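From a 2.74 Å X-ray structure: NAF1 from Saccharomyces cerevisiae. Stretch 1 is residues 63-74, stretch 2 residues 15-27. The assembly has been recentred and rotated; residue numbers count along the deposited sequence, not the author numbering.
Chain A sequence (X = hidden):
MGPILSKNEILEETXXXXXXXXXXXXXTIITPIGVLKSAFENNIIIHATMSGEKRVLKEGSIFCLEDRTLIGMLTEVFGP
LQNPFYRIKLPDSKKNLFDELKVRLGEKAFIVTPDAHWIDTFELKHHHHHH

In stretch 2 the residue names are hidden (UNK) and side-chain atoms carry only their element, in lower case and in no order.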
# COMPACT_ATOMS: atom_id res chain seq x y z
N PHE A 63 -1.54 -2.22 16.31
CA PHE A 63 -1.89 -3.40 15.56
C PHE A 63 -0.96 -4.54 15.93
O PHE A 63 0.22 -4.30 16.21
CB PHE A 63 -1.72 -3.05 14.11
CG PHE A 63 -2.70 -2.05 13.63
CD1 PHE A 63 -2.45 -0.70 13.82
CD2 PHE A 63 -3.85 -2.42 12.94
CE1 PHE A 63 -3.38 0.26 13.33
CE2 PHE A 63 -4.76 -1.48 12.48
CZ PHE A 63 -4.54 -0.17 12.68
N CYS A 64 -1.49 -5.76 15.89
CA CYS A 64 -0.72 -7.01 16.08
C CYS A 64 -1.33 -8.16 15.29
O CYS A 64 -2.41 -8.01 14.81
CB CYS A 64 -0.71 -7.42 17.55
SG CYS A 64 -2.40 -7.70 18.32
N LEU A 65 -0.65 -9.27 15.18
CA LEU A 65 -1.19 -10.43 14.55
C LEU A 65 -1.97 -11.15 15.63
O LEU A 65 -1.95 -10.70 16.73
CB LEU A 65 -0.03 -11.26 13.97
CG LEU A 65 0.46 -10.86 12.54
CD1 LEU A 65 -0.26 -9.70 11.95
CD2 LEU A 65 1.92 -10.66 12.53
N GLU A 66 -2.62 -12.27 15.33
CA GLU A 66 -3.26 -13.15 16.32
C GLU A 66 -2.30 -13.70 17.33
O GLU A 66 -2.70 -14.03 18.42
CB GLU A 66 -3.93 -14.30 15.61
CG GLU A 66 -5.05 -14.87 16.35
CD GLU A 66 -5.91 -15.77 15.51
OE1 GLU A 66 -6.99 -16.10 15.96
OE2 GLU A 66 -5.53 -16.13 14.37
N ASP A 67 -1.04 -13.88 16.99
CA ASP A 67 -0.16 -14.46 18.02
C ASP A 67 0.44 -13.35 18.88
O ASP A 67 1.42 -13.52 19.59
CB ASP A 67 0.95 -15.31 17.44
CG ASP A 67 1.84 -14.55 16.46
OD1 ASP A 67 1.55 -13.36 16.18
OD2 ASP A 67 2.82 -15.17 15.93
N ARG A 68 -0.15 -12.19 18.79
CA ARG A 68 0.35 -11.04 19.49
C ARG A 68 1.74 -10.50 19.07
O ARG A 68 2.40 -9.76 19.80
CB ARG A 68 0.26 -11.26 20.98
CG ARG A 68 -1.13 -11.09 21.52
CD ARG A 68 -1.34 -11.88 22.75
NE ARG A 68 -2.73 -12.33 22.84
CZ ARG A 68 -3.72 -11.64 23.42
NH1 ARG A 68 -3.46 -10.44 23.93
NH2 ARG A 68 -4.97 -12.12 23.48
N THR A 69 2.14 -10.83 17.85
CA THR A 69 3.30 -10.26 17.24
C THR A 69 2.89 -8.82 16.97
O THR A 69 1.93 -8.53 16.28
CB THR A 69 3.68 -10.96 15.95
OG1 THR A 69 4.15 -12.28 16.25
CG2 THR A 69 4.80 -10.18 15.31
N LEU A 70 3.63 -7.90 17.56
CA LEU A 70 3.33 -6.51 17.46
C LEU A 70 3.71 -5.92 16.09
O LEU A 70 4.92 -6.01 15.72
CB LEU A 70 4.11 -5.81 18.52
CG LEU A 70 4.35 -4.31 18.19
CD1 LEU A 70 3.14 -3.54 18.65
CD2 LEU A 70 5.67 -3.62 18.77
N ILE A 71 2.73 -5.30 15.38
CA ILE A 71 3.01 -4.67 14.12
C ILE A 71 3.49 -3.23 14.29
O ILE A 71 4.61 -2.80 13.99
CB ILE A 71 1.86 -4.66 13.24
CG1 ILE A 71 1.46 -6.12 12.89
CG2 ILE A 71 2.26 -3.79 12.02
CD1 ILE A 71 0.30 -6.24 11.97
N GLY A 72 2.62 -2.44 14.85
CA GLY A 72 3.06 -1.08 15.21
C GLY A 72 1.85 -0.14 15.24
O GLY A 72 0.66 -0.50 15.41
N MSE A 73 2.14 1.14 15.12
CA MSE A 73 1.12 2.12 15.50
C MSE A 73 0.59 2.76 14.28
O MSE A 73 1.32 2.96 13.28
CB MSE A 73 1.78 3.18 16.20
CG MSE A 73 0.83 3.87 17.01
SE MSE A 73 1.84 3.22 18.45
CE MSE A 73 2.00 4.60 19.71
N LEU A 74 -0.68 3.12 14.30
CA LEU A 74 -1.32 3.65 13.06
C LEU A 74 -0.67 4.92 12.52
O LEU A 74 -0.35 5.86 13.24
CB LEU A 74 -2.75 4.04 13.34
CG LEU A 74 -3.52 4.63 12.16
CD1 LEU A 74 -3.74 3.52 11.15
CD2 LEU A 74 -4.86 5.00 12.55
N UNK A 15 4.88 12.39 16.24
CA UNK A 15 4.48 10.98 15.93
C UNK A 15 4.88 10.07 17.10
O UNK A 15 5.75 10.49 17.87
c UNK A 15 6.18 9.57 14.72
c UNK A 15 5.38 11.66 13.54
c UNK A 15 5.05 10.46 14.53
N UNK A 16 4.24 8.86 17.25
CA UNK A 16 4.52 7.93 18.35
C UNK A 16 5.22 6.58 17.93
O UNK A 16 5.00 6.04 16.82
c UNK A 16 2.30 7.47 17.45
c UNK A 16 3.12 8.31 16.42
c UNK A 16 3.12 7.67 18.87
N UNK A 17 6.02 6.05 18.86
CA UNK A 17 6.98 5.03 18.64
C UNK A 17 7.06 4.08 19.79
O UNK A 17 6.93 4.45 20.95
c UNK A 17 8.25 5.75 18.62
c UNK A 17 10.42 5.77 17.70
c UNK A 17 9.29 4.95 18.18
o UNK A 17 11.53 5.25 17.64
o UNK A 17 10.23 6.93 17.36
N UNK A 18 7.38 2.86 19.45
CA UNK A 18 7.19 1.81 20.38
C UNK A 18 8.48 1.19 20.80
O UNK A 18 9.24 0.77 19.93
c UNK A 18 5.10 0.36 19.44
c UNK A 18 4.83 -0.41 20.45
c UNK A 18 6.54 0.77 19.59
c UNK A 18 4.13 1.36 19.49
N UNK A 19 8.72 1.06 22.12
CA UNK A 19 9.98 0.47 22.55
C UNK A 19 10.08 -0.96 22.03
O UNK A 19 9.12 -1.62 21.62
c UNK A 19 7.83 1.43 23.25
c UNK A 19 8.59 1.02 24.42
c UNK A 19 9.91 0.52 24.09
N UNK A 20 11.30 -1.44 22.01
CA UNK A 20 11.54 -2.83 21.65
C UNK A 20 11.02 -3.85 22.65
O UNK A 20 10.45 -4.85 22.23
o UNK A 20 15.66 -3.43 21.57
o UNK A 20 15.76 -1.91 19.92
c UNK A 20 13.65 -2.74 20.46
c UNK A 20 15.13 -2.70 20.67
c UNK A 20 13.01 -3.11 21.65
N UNK A 21 11.28 -3.68 23.96
CA UNK A 21 10.83 -4.73 24.87
C UNK A 21 9.33 -4.69 25.10
O UNK A 21 8.84 -5.40 25.96
c UNK A 21 11.53 -4.66 26.21
c UNK A 21 11.51 -3.36 26.76
o UNK A 21 11.44 -3.14 27.96
o UNK A 21 11.54 -2.52 25.93
N UNK A 22 8.60 -3.84 24.37
CA UNK A 22 7.17 -3.77 24.54
C UNK A 22 6.62 -5.01 23.92
O UNK A 22 6.81 -5.32 22.72
c UNK A 22 6.58 -2.57 23.82
c UNK A 22 3.13 -2.08 25.24
c UNK A 22 4.26 -2.68 22.77
c UNK A 22 5.08 -2.48 23.91
c UNK A 22 2.33 -2.26 24.15
o UNK A 22 1.01 -2.11 24.44
c UNK A 22 4.47 -2.18 25.11
c UNK A 22 2.87 -2.56 22.87
N UNK A 23 5.92 -5.74 24.77
CA UNK A 23 5.17 -6.87 24.30
C UNK A 23 3.75 -6.85 24.76
O UNK A 23 3.48 -6.58 25.94
c UNK A 23 5.71 -8.09 24.92
o UNK A 23 8.04 -10.06 24.04
c UNK A 23 7.07 -8.17 24.71
o UNK A 23 7.29 -10.08 26.09
c UNK A 23 7.50 -9.53 24.99
N UNK A 24 2.84 -7.19 23.83
CA UNK A 24 1.44 -7.26 24.21
C UNK A 24 1.29 -8.43 25.15
O UNK A 24 1.64 -9.58 24.87
c UNK A 24 0.74 -6.20 22.08
c UNK A 24 1.35 -6.53 20.66
c UNK A 24 -0.89 -7.35 23.55
c UNK A 24 0.51 -7.37 23.04
N UNK A 25 0.82 -8.11 26.32
CA UNK A 25 0.55 -9.11 27.33
C UNK A 25 -0.57 -10.12 26.89
O UNK A 25 -1.56 -9.76 26.24
o UNK A 25 -0.53 -9.15 29.48
c UNK A 25 0.23 -8.37 28.62
N UNK A 26 -0.44 -11.38 27.27
CA UNK A 26 -1.40 -12.40 26.84
C UNK A 26 -2.83 -12.29 27.38
O UNK A 26 -3.78 -12.93 26.91
c UNK A 26 -0.87 -13.73 27.28
o UNK A 26 -0.38 -14.28 24.34
o UNK A 26 0.28 -16.06 25.11
c UNK A 26 -0.38 -15.06 25.22
c UNK A 26 -1.27 -14.84 26.40
N UNK A 27 -2.93 -11.51 28.44
CA UNK A 27 -4.20 -11.17 29.02
C UNK A 27 -4.95 -10.19 28.16
O UNK A 27 -6.16 -10.24 28.19
c UNK A 27 -3.98 -10.39 30.29
c UNK A 27 -4.00 -11.97 31.83
c UNK A 27 -3.27 -12.50 32.92
c UNK A 27 -3.18 -10.98 31.21
n UNK A 27 -1.90 -12.50 32.53

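Position 15 carries three carbons, one bearing the other two, and reaches nothing on stretch 1: the beta-branched shape is V15. At position 16 three carbons close a ring onto the backbone N, and CB lies 3.4 Å from M73 CE; only proline makes that ring, so this is P16. Position 17 has three carbons, the last carrying two oxygens, and CB points away from the strand, leaving the acid exposed: an extended E17, the two terminal oxygens marking a carboxylate.

Position 18 turns back toward stretch 1 with four carbons forked at the second, which makes it L18. Its two tips serve different neighbours, CD2 lying 3.1 Å from SE of M73, a selenomethionine, and CD1 3.7 Å from L70 CD2. Position 19 is another three-carbon ring closed on N, pointing away: P19. Position 20, three carbons ending in two oxygens, also faces away and is read as E20; position 21, one carbon shorter with the same ending, is out of reach and is read as D21.

Position 22 shows one carbon, then a six-carbon ring bearing an oxygen: Y22. Its CB points sideways, but the ring comes nearer, its edge meeting L70 with CD2 of the tyrosine 4.3 Å from CD2 of the leucine. Position 23 has three carbons and two terminal oxygens, pointing away, consistent with E23.

Position 24 points toward stretch 1 with four carbons, forked at the first and one arm two carbons long: I24. The end of that arm, CD1, sits 3.6 Å from L70 CB, 3.8 Å from C64 CB and 3.5 Å from R68 O, while CG2 lies at the guanidinium edge, 4.0 Å from R68 NH1. Position 25, one carbon and one oxygen, is S25; its side chain faces away, but its backbone O is 3.1 Å from R68 NH1. Position 26 has three carbons and two oxygens, one of them 3.4 Å from R68 NE, and suits E26. That oxygen, OE1, forms a salt bridge well out of the guanidinium plane, so charge alone links the pair. Position 27, four carbons in a row ending in nitrogen, points away: K27.

The rule is apolar anchors with acids turned outward between them. P16, L18 and I24 meet M73, L70 and C64 without any clear cross-stretch hydrogen bond. Stretch 1 presents its anchors from a hairpin whose turn, L65 to R68, is closed by R68 N to L65 O at 3.1 Å, and R68 extends the contact to the charged end.

Stretch 2 15-27: VPELPEDYEISEK
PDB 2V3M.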